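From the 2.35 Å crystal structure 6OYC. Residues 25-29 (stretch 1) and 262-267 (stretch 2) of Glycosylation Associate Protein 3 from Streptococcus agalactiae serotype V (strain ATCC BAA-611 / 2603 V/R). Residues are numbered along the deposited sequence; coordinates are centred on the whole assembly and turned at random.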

# COMPACT_ATOMS: atom_id res chain seq x y z
N PHE C 25 12.69 9.77 -6.15
CA PHE C 25 11.49 9.34 -5.43
C PHE C 25 10.39 9.11 -6.45
O PHE C 25 9.68 10.04 -6.85
CB PHE C 25 11.09 10.34 -4.35
CG PHE C 25 12.07 10.37 -3.22
CD1 PHE C 25 13.29 11.04 -3.37
CD2 PHE C 25 11.84 9.65 -2.06
CE1 PHE C 25 14.23 11.03 -2.36
CE2 PHE C 25 12.77 9.64 -1.04
CZ PHE C 25 13.98 10.32 -1.19
N LEU C 26 10.27 7.86 -6.88
CA LEU C 26 9.29 7.42 -7.87
C LEU C 26 8.10 6.82 -7.12
O LEU C 26 8.14 5.66 -6.69
CB LEU C 26 9.90 6.39 -8.81
CG LEU C 26 10.95 7.00 -9.73
CD1 LEU C 26 11.82 5.93 -10.37
CD2 LEU C 26 10.27 7.88 -10.79
N GLY C 27 7.03 7.60 -7.00
CA GLY C 27 5.85 7.16 -6.31
C GLY C 27 6.11 7.01 -4.83
O GLY C 27 6.48 7.97 -4.16
N LYS C 28 5.94 5.80 -4.31
CA LYS C 28 6.32 5.51 -2.94
C LYS C 28 7.72 4.92 -2.83
O LYS C 28 8.24 4.81 -1.72
CB LYS C 28 5.29 4.57 -2.30
CG LYS C 28 3.95 5.28 -2.02
CD LYS C 28 2.96 4.43 -1.22
CE LYS C 28 2.23 3.45 -2.14
NZ LYS C 28 1.09 2.78 -1.44
N SER C 29 8.34 4.55 -3.94
CA SER C 29 9.62 3.87 -3.94
C SER C 29 10.76 4.85 -4.18
O SER C 29 10.56 6.00 -4.59
CB SER C 29 9.63 2.77 -5.00
OG SER C 29 8.55 1.90 -4.79
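Stretch 2, residues 262-267: LKSLPH

What shape does each backbone bring to the contact? Stretch 1 leaves a strand at Leu-26 and reverses through a type II' beta turn from Leu-26 to Ser-29, closed by Ser-29 N to Leu-26 O at 3.0 Å and by a weak return bond from Leu-26 N to Ser-29 O, also 3.0 Å. Stretch 2 folds into a type I beta turn from Leu-262 to Leu-265, with Leu-265 N donating to Leu-262 O at 2.7 Å, then runs on through Pro-266 to His-267. It is therefore a bent segment laid against the tip of a turn, and no single crossing angle describes it.

Where do the two backbones come nearest? They meet at Gly-27 and Lys-263, whose CA atoms lie 3.8 Å apart. Gly-27 CA approaches Lys-263 O at 3.3 Å, a CA-H...O contact with an angle of 128° at the hydrogen; no conventional hydrogen bond links the stretches. Glycine suits this place twice over: its phi of 68° is one that glycine adopts readily, and an ideal CB would point toward stretch 2 and lie 2.3 Å from Lys-263 O, a clash, with Pro-266 CB tight at 3.2 Å.

How do the two lysines share the space around this point? The CA-to-CB bond of Lys-263 points toward stretch 1, but with chi1 at m and the other three angles at t the chain extends and its end leads away. Lys-28 leaves its backbone sideways with chi angles m, t, m, t; the m at chi3 puts a bend in an otherwise extended chain. The side chains come closest at Lys-28 CG and Lys-263 CB, 4.3 Å apart, so they touch near their bases. Farther out, Lys-28 NZ lies 3.9 Å from Ser-264 OG, too far for a hydrogen bond, and is satisfied elsewhere in the structure. The CA-to-CB bond of Ser-264 itself points away.

What does Pro-266 add beyond the turn? Its CA-to-CB bond points toward stretch 1, and its ring, in the C-gamma endo pucker, places CB 3.9 Å from both Leu-26 C and Gly-27 N, packing against the backbone where those residues join. Leu-26 leaves sideways in the m,t rotamer, and its CB reaches Pro-266 CB at 4.3 Å, a modest apolar contact. By contrast, the CA-to-CB bond of Leu-265 points away and the residue makes no contact, so the neighbours Leu-265 and Pro-266 play different parts. The whole contact buries 283 Å², both sides summed.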

# COMPACT_ATOMS: atom_id res chain seq x y z
N LEU C 262 -1.89 8.78 -7.29
CA LEU C 262 -1.08 8.51 -8.47
C LEU C 262 0.23 7.81 -8.12
O LEU C 262 0.79 7.11 -8.97
CB LEU C 262 -0.79 9.80 -9.22
CG LEU C 262 -2.00 10.52 -9.82
CD1 LEU C 262 -1.56 11.73 -10.65
CD2 LEU C 262 -2.85 9.56 -10.65
N LYS C 263 0.74 7.99 -6.90
CA LYS C 263 2.03 7.40 -6.57
C LYS C 263 2.03 5.87 -6.65
O LYS C 263 3.11 5.27 -6.68
CB LYS C 263 2.48 7.85 -5.17
CG LYS C 263 2.65 9.35 -5.06
CD LYS C 263 3.25 9.76 -3.73
CE LYS C 263 3.73 11.20 -3.78
NZ LYS C 263 4.46 11.57 -2.54
N SER C 264 0.86 5.23 -6.72
CA SER C 264 0.83 3.80 -6.99
C SER C 264 0.97 3.47 -8.48
O SER C 264 1.09 2.29 -8.81
CB SER C 264 -0.46 3.18 -6.43
OG SER C 264 -0.47 3.22 -5.01
N LEU C 265 0.96 4.46 -9.37
CA LEU C 265 1.29 4.26 -10.79
C LEU C 265 2.42 5.20 -11.20
O LEU C 265 2.21 6.12 -12.00
CB LEU C 265 0.07 4.49 -11.68
CG LEU C 265 -1.28 3.85 -11.40
CD1 LEU C 265 -2.39 4.80 -11.82
CD2 LEU C 265 -1.40 2.54 -12.16
N PRO C 266 3.65 4.96 -10.71
CA PRO C 266 4.71 5.98 -10.89
C PRO C 266 5.15 6.22 -12.33
O PRO C 266 5.65 7.31 -12.63
CB PRO C 266 5.87 5.43 -10.04
CG PRO C 266 5.60 3.96 -9.92
CD PRO C 266 4.10 3.81 -9.92
N HIS C 267 5.01 5.25 -13.23
CA HIS C 267 5.53 5.39 -14.58
C HIS C 267 4.53 6.06 -15.51
O HIS C 267 4.65 5.94 -16.74
CB HIS C 267 5.94 4.02 -15.13
CG HIS C 267 7.22 3.51 -14.54
ND1 HIS C 267 7.39 3.33 -13.18
CD2 HIS C 267 8.39 3.14 -15.11
CE1 HIS C 267 8.61 2.88 -12.94
NE2 HIS C 267 9.23 2.76 -14.10